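Local coordinates for uncharacterized protein (Parabacteroides merdae, PDB 4R7F), which is of unknown function but combines immunoglobulin-like beta-sandwich domains with a bound magnesium ion and is probably related to type 9 secretion system plug proteins, at residues 24-29 with 268-273; 272-277 with 342-347; 186-191 with 370-375; 20-25 with 38-43. All coordinates share one frame; numbering follows the deposited sequence. Where two conformers were deposited one is given.

Interaction 1 of 4, residues 24-29 with 268-273; sequences ELISEP and QDQDGR. With MG (magnesium ion), chain G.
Arg273 reaches across from the 268-273 loop to the 24-29 loop, its chain extended from CG to NE, and its guanidinium is met on a face and along its edge by different groups. Ile26 crosses the arginine at about a right angle and sets CG2 over the centre of that face, 3.8 Å from CZ. In the guanidinium plane lies Ser27 O, which takes a nearly straight bond from Arg273 NH2 (3.0 Å, 166° at the hydrogen), although the donor sits above the carbonyl plane. Glu28, bent at chi2 (-67°), swings OE2 to 3.2 Å from the same NH2. The carboxylate stands 88° to the guanidinium plane, and the hydrogen bond within this salt bridge is weak and bent; the other oxygen, OE1, is taken by Asn189. A water accepts from both Arg273 NE and Ser27 N, adding a bridge between the loops. The arginine is also tied to its own loop: NH1 donates to Gln270 O (3.0 Å), which receives Arg273 N as well and so closes the type I' turn 270-273. Within that turn Asp271 OD1 binds magnesium at 2.2 Å, while Asp269 chelates the ion through both OD1 and OD2; Glu223, Gln371 and a water complete the site. NH1 has a further salt-bridge partner in Glu373. With acids on both terminal nitrogens and bonds in its plane, the guanidinium is held in rotation, and its positive charge probably offsets part of the carboxylate charge gathered beside the metal site.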
# COMPACT_ATOMS: atom_id res chain seq x y z
N GLU A 24 4.95 15.12 -0.78
CA GLU A 24 4.45 13.76 -1.01
C GLU A 24 3.73 13.65 -2.36
O GLU A 24 3.00 14.55 -2.76
CB GLU A 24 3.50 13.31 0.14
CG GLU A 24 4.14 12.96 1.48
CD GLU A 24 5.29 11.94 1.36
OE1 GLU A 24 5.08 10.80 0.85
OE2 GLU A 24 6.42 12.29 1.77
N LEU A 25 3.94 12.54 -3.06
CA LEU A 25 3.24 12.27 -4.30
C LEU A 25 1.75 11.95 -4.05
O LEU A 25 0.86 12.49 -4.72
CB LEU A 25 3.91 11.10 -5.03
CG LEU A 25 3.28 10.82 -6.41
CD1 LEU A 25 3.81 11.83 -7.41
CD2 LEU A 25 3.50 9.39 -6.90
N ILE A 26 1.51 11.02 -3.13
CA ILE A 26 0.19 10.53 -2.76
C ILE A 26 0.04 10.86 -1.29
O ILE A 26 0.90 10.50 -0.50
CB ILE A 26 0.12 8.99 -2.87
CG1 ILE A 26 0.40 8.52 -4.30
CG2 ILE A 26 -1.21 8.45 -2.35
CD1 ILE A 26 -0.53 9.08 -5.34
N SER A 27 -1.02 11.55 -0.89
CA SER A 27 -1.14 11.81 0.53
C SER A 27 -2.54 11.98 1.00
O SER A 27 -3.48 11.84 0.24
CB SER A 27 -0.24 12.98 0.96
OG SER A 27 -0.65 14.17 0.36
N GLU A 28 -2.66 12.16 2.31
CA GLU A 28 -3.90 12.50 2.92
C GLU A 28 -3.81 13.90 3.48
O GLU A 28 -2.73 14.36 3.87
CB GLU A 28 -4.21 11.50 4.02
CG GLU A 28 -4.18 10.05 3.56
CD GLU A 28 -5.27 9.68 2.58
OE1 GLU A 28 -6.36 10.29 2.58
OE2 GLU A 28 -5.03 8.73 1.81
N PRO A 29 -4.95 14.58 3.56
CA PRO A 29 -4.96 15.96 4.05
C PRO A 29 -4.92 16.06 5.57
O PRO A 29 -5.84 16.59 6.17
CB PRO A 29 -6.29 16.49 3.49
CG PRO A 29 -7.19 15.28 3.53
CD PRO A 29 -6.31 14.09 3.26
N GLN A 268 -4.95 -0.16 -12.27
CA GLN A 268 -4.27 0.48 -11.16
C GLN A 268 -4.75 1.94 -11.19
O GLN A 268 -4.60 2.60 -12.22
CB GLN A 268 -2.76 0.38 -11.37
CG GLN A 268 -1.96 0.53 -10.10
CD GLN A 268 -0.54 1.01 -10.35
OE1 GLN A 268 -0.12 1.20 -11.49
NE2 GLN A 268 0.21 1.23 -9.27
N ASP A 269 -5.36 2.43 -10.11
CA ASP A 269 -5.77 3.82 -9.99
C ASP A 269 -5.15 4.50 -8.76
O ASP A 269 -4.34 3.92 -8.06
CB ASP A 269 -7.30 3.96 -9.97
CG ASP A 269 -7.93 3.46 -8.67
OD1 ASP A 269 -7.21 2.91 -7.81
OD2 ASP A 269 -9.17 3.61 -8.49
N GLN A 270 -5.54 5.73 -8.52
CA GLN A 270 -5.05 6.49 -7.37
C GLN A 270 -6.24 7.12 -6.64
O GLN A 270 -6.15 8.21 -6.08
CB GLN A 270 -4.04 7.51 -7.85
CG GLN A 270 -2.77 6.89 -8.45
CD GLN A 270 -2.90 6.45 -9.92
OE1 GLN A 270 -3.65 7.03 -10.72
NE2 GLN A 270 -2.15 5.41 -10.28
N ASP A 271 -7.36 6.40 -6.66
CA ASP A 271 -8.61 6.69 -5.91
C ASP A 271 -9.13 8.13 -6.03
O ASP A 271 -9.51 8.72 -5.01
CB ASP A 271 -8.41 6.33 -4.44
CG ASP A 271 -8.16 4.83 -4.21
OD1 ASP A 271 -8.55 3.97 -5.05
OD2 ASP A 271 -7.59 4.52 -3.12
N GLY A 272 -9.10 8.67 -7.25
CA GLY A 272 -9.70 9.93 -7.60
C GLY A 272 -8.70 11.06 -7.73
O GLY A 272 -9.05 12.16 -8.10
N ARG A 273 -7.44 10.79 -7.45
CA ARG A 273 -6.42 11.82 -7.55
C ARG A 273 -6.07 12.18 -8.98
O ARG A 273 -6.40 11.44 -9.94
CB ARG A 273 -5.14 11.40 -6.82
CG ARG A 273 -5.33 11.20 -5.33
CD ARG A 273 -4.09 10.61 -4.69
NE ARG A 273 -4.25 10.60 -3.24
CZ ARG A 273 -4.83 9.62 -2.56
NH1 ARG A 273 -5.28 8.55 -3.18
NH2 ARG A 273 -4.94 9.72 -1.24
MG MG G . -9.18 2.37 -6.42
O HOH W 1 -2.87 12.99 -2.57
O HOH W 2 -11.55 2.71 -6.47

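Interaction 2 of 4, residues 272-277 with 342-347; sequences GRFFIR and GSYNYQ
Backbone pairing sets the frame: strand 274-276 runs antiparallel to strand 342-347, the short axes 4.6 Å apart at 171°. Phe275 and Ser343 form a hydrogen-bonded pair, Phe275 N giving to Ser343 O at 2.8 Å and Ser343 N returning a bond to Phe275 O, while Asn345 N donates to Arg273 O, all three donors in the accepting carbonyl's plane. Among polar side chains, Asn345 OD1 takes Gly272 N on a lone pair at 3.2 Å and also receives Gln270 N, which ties the strand to the 268-273 loop, which carries two magnesium ligands. Arg277 NH1 donates to Ser343 OG at 3.0 Å, the hydroxyl lying near the guanidinium plane with Phe275 CB over one face. Water 3 joins Gly272 O to Asn345 O. The apolar contact is on the face carrying Phe274 and Tyr344. Their rings point the same way, planes 18° apart but offset, with little overlap; the closer contact is a CH-pi one, Phe274 CB lying 3.8 Å from the Tyr344 ring centroid. Ile276 CD1 approaches Tyr344 OH, whose hydrogen-bond partner is Lys340 O. This is antiparallel ladder pairing within a sheet in which strand 225-228 also pairs with 342-352, in keeping with a beta-sandwich.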
# COMPACT_ATOMS: atom_id res chain seq x y z
N GLY A 272 -9.10 8.67 -7.25
CA GLY A 272 -9.70 9.93 -7.60
C GLY A 272 -8.70 11.06 -7.73
O GLY A 272 -9.05 12.16 -8.10
N ARG A 273 -7.44 10.79 -7.45
CA ARG A 273 -6.42 11.82 -7.55
C ARG A 273 -6.07 12.18 -8.98
O ARG A 273 -6.40 11.44 -9.94
CB ARG A 273 -5.14 11.40 -6.82
CG ARG A 273 -5.33 11.20 -5.33
CD ARG A 273 -4.09 10.61 -4.69
NE ARG A 273 -4.25 10.60 -3.24
CZ ARG A 273 -4.83 9.62 -2.56
NH1 ARG A 273 -5.28 8.55 -3.18
NH2 ARG A 273 -4.94 9.72 -1.24
N PHE A 274 -5.42 13.33 -9.12
CA PHE A 274 -4.83 13.74 -10.38
C PHE A 274 -3.42 14.23 -10.15
O PHE A 274 -3.07 14.56 -9.02
CB PHE A 274 -5.67 14.83 -11.07
CG PHE A 274 -5.69 16.16 -10.36
CD1 PHE A 274 -4.64 17.04 -10.48
CD2 PHE A 274 -6.77 16.54 -9.61
CE1 PHE A 274 -4.67 18.23 -9.82
CE2 PHE A 274 -6.83 17.74 -8.99
CZ PHE A 274 -5.78 18.59 -9.07
N PHE A 275 -2.62 14.31 -11.22
CA PHE A 275 -1.21 14.64 -11.11
C PHE A 275 -0.87 15.52 -12.27
O PHE A 275 -1.07 15.13 -13.42
CB PHE A 275 -0.38 13.37 -11.18
CG PHE A 275 -0.78 12.37 -10.14
CD1 PHE A 275 -1.78 11.45 -10.40
CD2 PHE A 275 -0.21 12.41 -8.87
CE1 PHE A 275 -2.21 10.58 -9.42
CE2 PHE A 275 -0.62 11.53 -7.91
CZ PHE A 275 -1.62 10.61 -8.18
N ILE A 276 -0.37 16.71 -11.97
CA ILE A 276 -0.05 17.69 -13.00
C ILE A 276 1.33 17.36 -13.58
O ILE A 276 2.31 17.32 -12.86
CB ILE A 276 -0.09 19.11 -12.44
CG1 ILE A 276 -1.48 19.43 -11.85
CG2 ILE A 276 0.32 20.10 -13.52
CD1 ILE A 276 -2.66 19.30 -12.80
N ARG A 277 1.35 17.13 -14.89
CA ARG A 277 2.50 16.60 -15.62
C ARG A 277 2.38 17.09 -17.08
O ARG A 277 1.28 17.32 -17.58
CB ARG A 277 2.51 15.06 -15.60
CG ARG A 277 2.41 14.38 -14.24
CD ARG A 277 2.29 12.86 -14.38
NE ARG A 277 2.67 12.12 -13.16
CZ ARG A 277 2.10 10.98 -12.80
NH1 ARG A 277 1.14 10.48 -13.56
NH2 ARG A 277 2.48 10.33 -11.71
N GLY A 342 -2.14 16.76 -17.35
CA GLY A 342 -1.69 15.75 -16.40
C GLY A 342 -2.43 14.42 -16.54
O GLY A 342 -3.08 14.16 -17.57
N SER A 343 -2.33 13.58 -15.50
CA SER A 343 -3.05 12.30 -15.39
C SER A 343 -4.18 12.49 -14.42
O SER A 343 -3.96 12.91 -13.28
CB SER A 343 -2.16 11.17 -14.86
OG SER A 343 -0.95 11.08 -15.60
N TYR A 344 -5.39 12.15 -14.86
CA TYR A 344 -6.59 12.31 -14.02
C TYR A 344 -7.29 10.98 -13.76
O TYR A 344 -7.52 10.20 -14.69
CB TYR A 344 -7.57 13.30 -14.67
CG TYR A 344 -7.12 14.76 -14.58
CD1 TYR A 344 -6.09 15.26 -15.39
CD2 TYR A 344 -7.75 15.65 -13.69
CE1 TYR A 344 -5.68 16.59 -15.30
CE2 TYR A 344 -7.33 16.97 -13.59
CZ TYR A 344 -6.30 17.43 -14.39
OH TYR A 344 -5.92 18.74 -14.27
N ASN A 345 -7.63 10.73 -12.49
CA ASN A 345 -8.67 9.76 -12.16
C ASN A 345 -10.04 10.47 -12.16
O ASN A 345 -10.17 11.63 -11.75
CB ASN A 345 -8.51 9.19 -10.74
CG ASN A 345 -7.34 8.21 -10.57
OD1 ASN A 345 -7.34 7.45 -9.61
ND2 ASN A 345 -6.35 8.24 -11.43
N TYR A 346 -11.09 9.75 -12.52
CA TYR A 346 -12.43 10.29 -12.48
C TYR A 346 -13.46 9.19 -12.51
O TYR A 346 -13.16 8.07 -12.89
CB TYR A 346 -12.67 11.29 -13.64
CG TYR A 346 -12.76 10.68 -15.03
CD1 TYR A 346 -11.63 10.35 -15.77
CD2 TYR A 346 -14.00 10.48 -15.63
CE1 TYR A 346 -11.76 9.81 -17.07
CE2 TYR A 346 -14.12 9.94 -16.90
CZ TYR A 346 -13.01 9.59 -17.62
OH TYR A 346 -13.19 9.08 -18.89
N GLN A 347 -14.68 9.52 -12.11
CA GLN A 347 -15.80 8.61 -12.22
C GLN A 347 -17.08 9.40 -12.20
O GLN A 347 -17.11 10.63 -12.01
CB GLN A 347 -15.79 7.61 -11.08
CG GLN A 347 -16.13 8.24 -9.77
CD GLN A 347 -16.10 7.28 -8.59
OE1 GLN A 347 -15.99 6.06 -8.74
NE2 GLN A 347 -16.21 7.84 -7.39
O HOH W 3 -9.27 13.82 -10.31

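Interaction 3 of 4, residues 186-191 with 370-375; sequences YQDNRR and TQNEYS. With MG (magnesium ion), chain G.
Two antiparallel strand ends meet here, 181-187 at the edge of a three-stranded sheet and 373-380 at its centre. Tyr186 and Ser375 form the hydrogen-bonded pair, with Tyr186 N to Ser375 O and Ser375 N to Tyr186 O both 2.9 Å. Beyond it the chain of Gln187 turns away in a type I' turn to Arg190, but Asp188 prolongs the pairing with both its backbone N and its side chain. The backbone N gives a nearly straight bond to Glu373 O (175°), and OD1 accepts Glu373 N at 2.9 Å, met almost along the C-O axis. On the other face Gln187, CG anti to the backbone N (chi1 -176°) and extended beyond, lies alongside Tyr374. Its CG reaches within 3.6 Å of Tyr374 CE2, and NE2 bonds to Tyr374 OH, which stands tilted from the amide plane. The tyrosine hydroxyl is also hydrogen-bonded to Gln161 OE1, while Gln187 OE1 is held by Asn193. A leucine at Tyr374 has no hydroxyl to take the bond from Gln187 NE2, and would probably leave the glutamine less firmly oriented and its aliphatic chain less well packed. Farther out, water 4 gathers Tyr186 O, Asn189 N and Ser375 OG at the turn, and Glu373 has Arg273 as a second partner. Asn372 ND2 is fixed by Ala220 O, and its neighbour Gln371 binds magnesium through its backbone O at 2.2 Å. The metal-bound water donates to Asn372 OD1, and that oxygen lies 2.7 Å from Asp188 OD2.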
# COMPACT_ATOMS: atom_id res chain seq x y z
N TYR A 186 -14.22 8.12 5.92
CA TYR A 186 -14.37 8.63 4.57
C TYR A 186 -13.84 7.63 3.60
O TYR A 186 -12.72 7.14 3.77
CB TYR A 186 -13.59 9.95 4.41
CG TYR A 186 -14.04 11.06 5.33
CD1 TYR A 186 -15.08 11.89 4.98
CD2 TYR A 186 -13.42 11.29 6.53
CE1 TYR A 186 -15.50 12.94 5.80
CE2 TYR A 186 -13.83 12.33 7.37
CZ TYR A 186 -14.88 13.15 6.98
OH TYR A 186 -15.34 14.17 7.80
N GLN A 187 -14.63 7.34 2.57
CA GLN A 187 -14.19 6.48 1.48
C GLN A 187 -13.63 7.36 0.38
O GLN A 187 -14.27 8.34 -0.01
CB GLN A 187 -15.37 5.70 0.92
CG GLN A 187 -15.06 4.69 -0.16
CD GLN A 187 -16.32 4.07 -0.77
OE1 GLN A 187 -17.30 4.75 -0.97
NE2 GLN A 187 -16.28 2.77 -1.06
N ASP A 188 -12.43 7.00 -0.10
CA ASP A 188 -11.78 7.71 -1.21
C ASP A 188 -11.90 9.25 -1.09
O ASP A 188 -12.19 9.94 -2.06
CB ASP A 188 -12.28 7.21 -2.58
CG ASP A 188 -12.09 5.71 -2.77
OD1 ASP A 188 -11.13 5.17 -2.21
OD2 ASP A 188 -12.92 5.04 -3.43
N ASN A 189 -11.67 9.75 0.12
CA ASN A 189 -11.70 11.18 0.39
C ASN A 189 -12.99 11.92 0.01
O ASN A 189 -12.95 13.10 -0.33
CB ASN A 189 -10.44 11.81 -0.23
CG ASN A 189 -9.21 11.58 0.65
OD1 ASN A 189 -9.11 12.12 1.75
ND2 ASN A 189 -8.31 10.74 0.19
N ARG A 190 -14.11 11.20 0.05
CA ARG A 190 -15.42 11.74 -0.33
C ARG A 190 -16.16 12.07 0.94
O ARG A 190 -16.24 11.23 1.86
CB ARG A 190 -16.23 10.71 -1.10
CG ARG A 190 -15.78 10.53 -2.54
CD ARG A 190 -16.41 9.29 -3.20
NE ARG A 190 -17.86 9.31 -3.08
CZ ARG A 190 -18.63 8.27 -3.38
NH1 ARG A 190 -18.10 7.13 -3.78
NH2 ARG A 190 -19.94 8.38 -3.27
N ARG A 191 -16.72 13.26 0.99
CA ARG A 191 -17.61 13.63 2.07
C ARG A 191 -19.01 13.22 1.84
O ARG A 191 -19.74 13.03 2.78
CB ARG A 191 -17.58 15.11 2.33
CG ARG A 191 -16.24 15.54 2.91
CD ARG A 191 -16.42 16.79 3.74
NE ARG A 191 -15.16 17.39 4.12
CZ ARG A 191 -15.07 18.54 4.80
NH1 ARG A 191 -16.17 19.22 5.14
NH2 ARG A 191 -13.87 19.02 5.12
N THR A 370 -12.60 -4.16 -5.57
CA THR A 370 -12.07 -2.83 -5.86
C THR A 370 -11.15 -2.32 -4.74
O THR A 370 -11.48 -2.38 -3.55
CB THR A 370 -13.24 -1.84 -6.10
OG1 THR A 370 -13.93 -2.23 -7.28
CG2 THR A 370 -12.75 -0.39 -6.25
N GLN A 371 -9.99 -1.82 -5.13
CA GLN A 371 -9.06 -1.18 -4.21
C GLN A 371 -9.58 0.22 -3.87
O GLN A 371 -9.66 1.10 -4.75
CB GLN A 371 -7.64 -1.13 -4.81
CG GLN A 371 -6.59 -0.42 -3.94
CD GLN A 371 -6.50 1.14 -4.06
OE1 GLN A 371 -6.55 1.73 -5.17
NE2 GLN A 371 -6.30 1.80 -2.90
N ASN A 372 -9.96 0.41 -2.61
CA ASN A 372 -10.41 1.72 -2.12
C ASN A 372 -9.63 2.05 -0.88
O ASN A 372 -9.00 1.18 -0.29
CB ASN A 372 -11.89 1.70 -1.77
CG ASN A 372 -12.77 1.63 -2.99
OD1 ASN A 372 -12.65 2.44 -3.93
ND2 ASN A 372 -13.63 0.66 -3.01
N GLU A 373 -9.65 3.31 -0.49
CA GLU A 373 -9.06 3.70 0.78
C GLU A 373 -10.12 4.26 1.71
O GLU A 373 -11.11 4.80 1.25
CB GLU A 373 -7.95 4.72 0.58
CG GLU A 373 -8.42 6.08 0.12
CD GLU A 373 -7.27 6.93 -0.35
OE1 GLU A 373 -6.67 6.59 -1.39
OE2 GLU A 373 -6.95 7.91 0.33
N TYR A 374 -9.89 4.14 3.01
CA TYR A 374 -10.82 4.61 4.02
C TYR A 374 -10.03 5.30 5.09
O TYR A 374 -9.12 4.71 5.64
CB TYR A 374 -11.57 3.45 4.65
CG TYR A 374 -12.38 2.72 3.65
CD1 TYR A 374 -11.83 1.71 2.88
CD2 TYR A 374 -13.69 3.06 3.41
CE1 TYR A 374 -12.59 1.04 1.92
CE2 TYR A 374 -14.46 2.37 2.48
CZ TYR A 374 -13.91 1.38 1.72
OH TYR A 374 -14.68 0.75 0.72
N SER A 375 -10.37 6.54 5.37
CA SER A 375 -9.70 7.29 6.42
C SER A 375 -10.65 7.40 7.64
O SER A 375 -11.80 7.78 7.51
CB SER A 375 -9.31 8.67 5.92
OG SER A 375 -8.57 8.65 4.70
MG MG G . -9.18 2.37 -6.42
O HOH W 4 -10.41 8.49 2.42
O HOH W 5 -8.85 11.52 4.44
O HOH W 2 -11.55 2.71 -6.47

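Interaction 4 of 4, residues 20-25 with 38-43; sequences KVAGEL and QIEINF
An antiparallel strand pair within a region assigned by sequence to the type 9 secretion system plug protein first domain joins the end of strand 14-21 to the start of strand 39-46; a type II turn from Val21 to Glu24 follows. Lys20 and Glu40 make the hydrogen-bonded pair. Glu40 N meets Lys20 O nearly along its C=O axis at 2.8 Å, and Lys20 N donates to Glu40 O at 3.1 Å. One step on, Ala22 N bonds to Gln38 O at 2.7 Å, so the ladder persists into the turn. On the same face of the sheet the two side chains lie side by side. Glu40 is fully extended, CG anti to the backbone N (chi1 176°), whereas Lys20 starts from the crowded position (chi1 48°) and bends at chi2 and chi3. Its CD thereby packs 3.4 Å from Glu40 OE1, but NZ stays 3.7 Å from that oxygen, a long salt bridge. Water 6 fills the link, accepting from Lys20 NZ and Gly23 N and donating to Glu40 OE1; NZ also donates to Glu24 O at 2.7 Å, tying the lysine to the turn. The second carboxylate oxygen, OE2, uses its anti lone pair for Asn42 ND2. An alanine at Glu40 removes the carboxylate that serves water 6 and Asn42, and would probably leave the Lys20 side chain less well fixed. Strand 39-46 lies between 14-21 and 96-103 in a four-stranded antiparallel sheet, where Leu102 packs on Ala22 and Glu40, and Ile39 touches Phe135 of strand 129-138.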
# COMPACT_ATOMS: atom_id res chain seq x y z
N LYS A 20 -2.45 18.79 -0.07
CA LYS A 20 -1.65 17.58 0.07
C LYS A 20 -0.55 17.83 1.08
O LYS A 20 -0.38 18.95 1.56
CB LYS A 20 -1.09 17.16 -1.29
CG LYS A 20 -0.43 18.28 -2.07
CD LYS A 20 1.09 18.17 -2.05
CE LYS A 20 1.62 17.37 -3.23
NZ LYS A 20 3.10 17.27 -3.12
N VAL A 21 0.17 16.78 1.46
CA VAL A 21 1.28 16.96 2.36
C VAL A 21 2.47 17.39 1.52
O VAL A 21 2.79 16.73 0.54
CB VAL A 21 1.60 15.69 3.15
CG1 VAL A 21 2.89 15.87 3.93
CG2 VAL A 21 0.47 15.37 4.10
N ALA A 22 3.07 18.52 1.89
CA ALA A 22 4.19 19.09 1.14
C ALA A 22 5.25 18.01 0.96
O ALA A 22 5.59 17.27 1.91
CB ALA A 22 4.78 20.28 1.88
N GLY A 23 5.72 17.86 -0.27
CA GLY A 23 6.72 16.84 -0.60
C GLY A 23 6.24 15.43 -0.95
O GLY A 23 7.05 14.63 -1.37
N GLU A 24 4.95 15.12 -0.78
CA GLU A 24 4.45 13.76 -1.01
C GLU A 24 3.73 13.65 -2.36
O GLU A 24 3.00 14.55 -2.76
CB GLU A 24 3.50 13.31 0.14
CG GLU A 24 4.14 12.96 1.48
CD GLU A 24 5.29 11.94 1.36
OE1 GLU A 24 5.08 10.80 0.85
OE2 GLU A 24 6.42 12.29 1.77
N LEU A 25 3.94 12.54 -3.06
CA LEU A 25 3.24 12.27 -4.30
C LEU A 25 1.75 11.95 -4.05
O LEU A 25 0.86 12.49 -4.72
CB LEU A 25 3.91 11.10 -5.03
CG LEU A 25 3.28 10.82 -6.41
CD1 LEU A 25 3.81 11.83 -7.41
CD2 LEU A 25 3.50 9.39 -6.90
N GLN A 38 4.40 19.50 6.59
CA GLN A 38 3.49 20.63 6.34
C GLN A 38 2.42 20.29 5.33
O GLN A 38 2.63 19.50 4.39
CB GLN A 38 4.27 21.80 5.79
CG GLN A 38 5.36 22.32 6.71
CD GLN A 38 6.32 23.24 5.96
OE1 GLN A 38 7.08 22.78 5.10
NE2 GLN A 38 6.25 24.55 6.24
N ILE A 39 1.27 20.94 5.48
CA ILE A 39 0.27 20.93 4.42
C ILE A 39 0.63 21.94 3.36
O ILE A 39 1.03 23.07 3.67
CB ILE A 39 -1.12 21.27 4.96
CG1 ILE A 39 -1.65 20.10 5.78
CG2 ILE A 39 -2.09 21.52 3.81
CD1 ILE A 39 -2.10 18.91 4.96
N GLU A 40 0.47 21.53 2.10
CA GLU A 40 0.66 22.39 0.97
C GLU A 40 -0.69 22.67 0.32
O GLU A 40 -1.40 21.75 -0.08
CB GLU A 40 1.59 21.74 -0.05
CG GLU A 40 1.77 22.55 -1.34
CD GLU A 40 2.75 21.89 -2.32
OE1 GLU A 40 3.28 20.82 -1.99
OE2 GLU A 40 2.99 22.42 -3.43
N ILE A 41 -1.01 23.95 0.20
CA ILE A 41 -2.12 24.42 -0.57
C ILE A 41 -1.57 25.03 -1.84
O ILE A 41 -0.84 25.98 -1.81
CB ILE A 41 -2.94 25.46 0.20
CG1 ILE A 41 -3.69 24.77 1.33
CG2 ILE A 41 -3.90 26.15 -0.74
CD1 ILE A 41 -3.90 25.62 2.54
N ASN A 42 -1.94 24.44 -2.96
CA ASN A 42 -1.46 24.84 -4.26
C ASN A 42 -2.64 25.15 -5.23
O ASN A 42 -3.64 24.41 -5.30
CB ASN A 42 -0.61 23.69 -4.79
CG ASN A 42 0.30 24.12 -5.92
OD1 ASN A 42 -0.15 24.50 -7.00
ND2 ASN A 42 1.58 24.10 -5.65
N PHE A 43 -2.53 26.22 -5.98
CA PHE A 43 -3.59 26.62 -6.85
C PHE A 43 -3.09 27.58 -7.89
O PHE A 43 -2.04 28.18 -7.69
CB PHE A 43 -4.73 27.27 -6.04
CG PHE A 43 -4.37 28.59 -5.42
CD1 PHE A 43 -3.81 28.64 -4.17
CD2 PHE A 43 -4.65 29.78 -6.08
CE1 PHE A 43 -3.50 29.87 -3.57
CE2 PHE A 43 -4.35 31.01 -5.49
CZ PHE A 43 -3.78 31.06 -4.23
O HOH W 6 4.98 19.10 -2.58
O HOH W 7 5.83 18.09 4.53

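In the fold
Along the chain, interaction 4 comes first, sharing Glu24 and Leu25 with interaction 1, whose second segment runs on into interaction 2 through Gly272 and Arg273. Interaction 3 pairs 186-191 with 370-375, so its segments alternate with those of interaction 1. Centres of interactions 1 and 2 are about 9 Å apart, those of 1 and 3 about 11 Å, and those of 1 and 4 about 12 Å; interactions 3 and 4 are farthest, about 19 Å. Interactions 2, 3 and 4 lie in three different sheets, and interaction 1 sits among them. Magnesium, bound from both 268-273 and 370-375, joins segments remote in sequence between the sheets of interactions 2 and 3, with interaction 1 carrying the contact on to the sheet of interaction 4.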